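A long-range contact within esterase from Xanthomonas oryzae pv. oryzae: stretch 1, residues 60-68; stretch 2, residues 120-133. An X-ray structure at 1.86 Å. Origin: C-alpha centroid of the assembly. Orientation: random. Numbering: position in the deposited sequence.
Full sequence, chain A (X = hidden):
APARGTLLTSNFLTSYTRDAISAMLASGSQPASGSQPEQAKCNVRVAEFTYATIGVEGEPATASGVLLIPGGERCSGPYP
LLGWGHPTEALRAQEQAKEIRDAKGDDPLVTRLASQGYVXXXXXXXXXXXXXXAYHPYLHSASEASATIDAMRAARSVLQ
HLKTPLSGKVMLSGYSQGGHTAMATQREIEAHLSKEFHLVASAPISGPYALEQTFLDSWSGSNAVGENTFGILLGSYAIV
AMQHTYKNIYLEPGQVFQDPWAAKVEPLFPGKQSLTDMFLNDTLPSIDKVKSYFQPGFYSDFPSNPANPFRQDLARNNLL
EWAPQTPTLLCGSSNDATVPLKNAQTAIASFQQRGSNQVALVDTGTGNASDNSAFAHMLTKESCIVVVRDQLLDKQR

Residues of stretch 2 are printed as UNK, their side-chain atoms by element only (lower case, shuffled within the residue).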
# COMPACT_ATOMS: atom_id res chain seq x y z
N PRO A 60 22.05 0.50 -5.69
CA PRO A 60 21.37 1.70 -6.17
C PRO A 60 20.22 1.41 -7.14
O PRO A 60 20.30 0.50 -7.97
CB PRO A 60 22.50 2.51 -6.81
CG PRO A 60 23.51 1.47 -7.19
CD PRO A 60 23.48 0.53 -6.01
N ALA A 61 19.16 2.19 -7.00
CA ALA A 61 17.97 2.06 -7.84
C ALA A 61 17.26 3.40 -7.85
O ALA A 61 17.62 4.29 -7.07
CB ALA A 61 17.05 0.98 -7.28
N THR A 62 16.28 3.56 -8.72
CA THR A 62 15.52 4.80 -8.79
C THR A 62 14.04 4.47 -8.64
O THR A 62 13.63 3.32 -8.78
CB THR A 62 15.70 5.54 -10.13
OG1 THR A 62 15.14 4.75 -11.19
CG2 THR A 62 17.18 5.77 -10.41
N ALA A 63 13.25 5.50 -8.34
CA ALA A 63 11.81 5.34 -8.18
C ALA A 63 11.14 6.68 -8.42
O ALA A 63 11.81 7.72 -8.44
CB ALA A 63 11.48 4.84 -6.77
N SER A 64 9.83 6.66 -8.60
CA SER A 64 9.08 7.89 -8.82
C SER A 64 8.08 8.06 -7.68
O SER A 64 7.89 7.15 -6.88
CB SER A 64 8.37 7.84 -10.18
OG SER A 64 7.50 6.72 -10.28
N GLY A 65 7.46 9.23 -7.60
CA GLY A 65 6.50 9.44 -6.54
C GLY A 65 5.56 10.58 -6.82
O GLY A 65 5.73 11.31 -7.80
N VAL A 66 4.55 10.73 -5.96
CA VAL A 66 3.58 11.79 -6.10
C VAL A 66 3.67 12.67 -4.86
O VAL A 66 3.95 12.19 -3.76
CB VAL A 66 2.13 11.23 -6.24
CG1 VAL A 66 1.78 10.35 -5.04
CG2 VAL A 66 1.13 12.36 -6.37
N LEU A 67 3.46 13.97 -5.04
CA LEU A 67 3.52 14.92 -3.94
C LEU A 67 2.33 15.87 -4.07
O LEU A 67 2.18 16.54 -5.09
CB LEU A 67 4.82 15.73 -3.99
CG LEU A 67 4.93 16.97 -3.09
CD1 LEU A 67 4.82 16.56 -1.63
CD2 LEU A 67 6.27 17.67 -3.35
N LEU A 68 1.49 15.90 -3.04
CA LEU A 68 0.32 16.78 -3.03
C LEU A 68 0.60 17.88 -2.01
O LEU A 68 0.87 17.59 -0.84
CB LEU A 68 -0.93 15.99 -2.64
CG LEU A 68 -1.24 14.77 -3.52
CD1 LEU A 68 -2.51 14.07 -3.04
CD2 LEU A 68 -1.40 15.22 -4.97
N UNK A 120 0.92 15.28 1.21
CA UNK A 120 0.91 13.85 0.95
C UNK A 120 2.01 13.43 -0.01
O UNK A 120 2.14 13.98 -1.10
c UNK A 120 -0.47 11.87 0.23
c UNK A 120 -1.58 13.83 1.31
c UNK A 120 -0.45 13.39 0.39
N UNK A 121 2.80 12.44 0.41
CA UNK A 121 3.88 11.92 -0.42
C UNK A 121 3.74 10.42 -0.56
O UNK A 121 3.60 9.71 0.43
c UNK A 121 5.43 13.69 0.47
c UNK A 121 6.36 11.70 -0.74
c UNK A 121 5.26 12.20 0.20
N UNK A 122 3.79 9.93 -1.80
CA UNK A 122 3.68 8.50 -2.02
C UNK A 122 4.66 8.03 -3.07
O UNK A 122 4.88 8.70 -4.07
N UNK A 123 5.30 6.89 -2.82
CA UNK A 123 6.24 6.33 -3.78
C UNK A 123 5.46 5.40 -4.68
O UNK A 123 4.49 4.78 -4.24
o UNK A 123 8.09 4.77 -3.99
c UNK A 123 7.32 5.52 -3.06
N UNK A 124 5.86 5.30 -5.95
CA UNK A 124 5.18 4.38 -6.85
C UNK A 124 5.72 2.97 -6.59
O UNK A 124 5.17 1.99 -7.09
c UNK A 124 5.40 4.78 -8.31
c UNK A 124 4.57 5.98 -8.71
o UNK A 124 3.37 6.01 -8.37
o UNK A 124 5.11 6.90 -9.36
N UNK A 125 6.77 2.89 -5.78
CA UNK A 125 7.43 1.63 -5.40
C UNK A 125 8.47 1.20 -6.43
O UNK A 125 8.45 1.64 -7.57
c UNK A 125 3.39 0.84 -2.21
c UNK A 125 5.36 0.63 -4.19
c UNK A 125 5.49 1.55 -3.15
o UNK A 125 2.41 0.92 -1.25
c UNK A 125 4.51 1.66 -2.15
c UNK A 125 6.42 0.48 -5.26
c UNK A 125 3.24 -0.08 -3.24
c UNK A 125 4.22 -0.17 -4.22
N UNK A 126 9.39 0.33 -6.01
CA UNK A 126 10.41 -0.19 -6.91
C UNK A 126 9.74 -0.98 -8.03
O UNK A 126 8.80 -1.73 -7.79
c UNK A 126 13.34 0.40 -5.95
c UNK A 126 13.24 -1.72 -4.64
c UNK A 126 12.42 -0.57 -5.21
c UNK A 126 11.37 -1.13 -6.16
N UNK A 127 10.22 -0.80 -9.25
CA UNK A 127 9.68 -1.54 -10.38
C UNK A 127 8.40 -1.01 -11.01
O UNK A 127 7.90 -1.59 -11.97
N UNK A 128 7.87 0.09 -10.47
CA UNK A 128 6.65 0.68 -11.01
C UNK A 128 6.88 2.15 -11.34
O UNK A 128 7.88 2.73 -10.91
c UNK A 128 5.51 0.55 -10.00
c UNK A 128 4.63 -1.66 -10.78
c UNK A 128 4.18 -0.87 -8.44
c UNK A 128 5.18 -0.89 -9.58
N UNK A 129 5.96 2.75 -12.09
CA UNK A 129 6.13 4.15 -12.45
C UNK A 129 7.40 4.34 -13.25
O UNK A 129 7.66 3.58 -14.19
N UNK A 130 8.21 5.32 -12.88
CA UNK A 130 9.46 5.59 -13.60
C UNK A 130 10.68 4.85 -13.04
O UNK A 130 11.81 5.11 -13.45
n UNK A 130 8.57 11.73 -14.99
c UNK A 130 9.13 9.41 -14.29
c UNK A 130 9.75 7.09 -13.60
c UNK A 130 8.73 7.94 -14.35
c UNK A 130 8.15 10.29 -15.04
N UNK A 131 10.45 3.94 -12.10
CA UNK A 131 11.55 3.19 -11.49
C UNK A 131 12.32 2.35 -12.50
O UNK A 131 11.75 1.82 -13.45
c UNK A 131 11.02 2.29 -10.38
o UNK A 131 12.05 1.46 -9.86
N UNK A 132 13.63 2.22 -12.29
CA UNK A 132 14.46 1.42 -13.18
C UNK A 132 14.57 -0.04 -12.73
O UNK A 132 15.29 -0.82 -13.35
c UNK A 132 15.86 2.03 -13.32
o UNK A 132 16.16 1.62 -10.96
n UNK A 132 17.88 2.55 -12.08
c UNK A 132 16.64 2.05 -12.01
N UNK A 133 13.86 -0.41 -11.68
CA UNK A 133 13.93 -1.79 -11.19
C UNK A 133 13.22 -2.76 -12.15
O UNK A 133 12.13 -2.47 -12.64
c UNK A 133 14.47 -4.60 -7.33
c UNK A 133 13.32 -1.89 -9.78
c UNK A 133 13.68 -3.84 -8.20
c UNK A 133 15.78 -4.20 -7.07
o UNK A 133 16.56 -4.94 -6.22
c UNK A 133 16.29 -3.06 -7.67
c UNK A 133 14.18 -2.70 -8.82
c UNK A 133 15.50 -2.32 -8.54
O HOH W 1 14.39 5.64 -13.56
O HOH W 2 8.69 4.06 -8.64

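Position 120 carries three carbons, one bearing the other two. Its backbone pairs with L68 in both directions, N to L68 O at 3.1 Å and O to L68 N at 2.8 Å, while its CB lies 4.0 Å from L68 CB. A beta-branched, wholly apolar side chain is valine, V120. Position 121 repeats that fork of three carbons, now on the other face, beside L67: V121, well suited to an extended strand. V121 CG2 lies 3.6 Å from L67 CD1.

Position 122 has no atoms beyond the backbone, so it is glycine, G122. Its N bonds to V66 O at 3.0 Å and its O to V66 N at 2.8 Å; a CB here would sit tight against V66 CG1. Position 123 shows one carbon, then one oxygen: serine, S123. It pairs with G65, G65 CA to S123 CA 4.2 Å; a CB on G65 would lie 2.8 Å from G122 O, a clash. The OG of S123 turns back on its own stretch to accept from the N of position 125, at 2.9 Å.

Position 124 has two carbons, the second carrying two oxygens. One oxygen takes a hydrogen bond from S64 OG at 2.6 Å, and the backbone N gives one to S64 O at 2.9 Å. Two oxygens on the second carbon, with no nitrogen, make it aspartate, D124. Position 125 has one carbon leading to a six-carbon ring with an oxygen, so it is tyrosine, Y125; its CB points away from stretch 1.

Position 126 has four carbons forked at the second, leucine, L126, with CD2 4.0 Å from A61 CB. Position 127 is bare and its phi of 82° sets a side chain against the preceding carbonyl: G127. Position 128 has the same four-carbon fork, but its end leads away from stretch 1: L128. Position 129 is bare again, G129, and a CB would fall 2.3 Å from S64 OG, a clash.

Position 130 has four carbons in a row ending in nitrogen, lysine, K130. The chain leads away; its backbone N donates to S64 OG at 3.0 Å. Position 131, one carbon and one oxygen, is serine, S131: its OG donates to T62 O at 2.7 Å and accepts from G127 N at 3.0 Å. Position 132 has two carbons, the second carrying oxygen and nitrogen. The oxygen accepts from T62 N at 3.0 Å, so asparagine, N132. Position 133 has one carbon and then a six-carbon ring bearing an oxygen: tyrosine, Y133, with CD1 3.9 Å from A61 CB.

The contact has two regimes. From L68 to G65, antiparallel strands pair by backbone. Beyond them side chains join the backbone: D124 N still donates to S64 O, while S131 and N132 bond the T62 backbone and S64 OG bridges D124 OD2 and K130 N. A water links S64 N, Y125 O and L128 O. In this contact a CB at G65 or G129 would clash across the stretches, one at G122 would be tight, and G127 answers to its own backbone; short polar side chains serve past the ladder.

Stretch 2 (120-133) VVGSDYLGLGKSNY
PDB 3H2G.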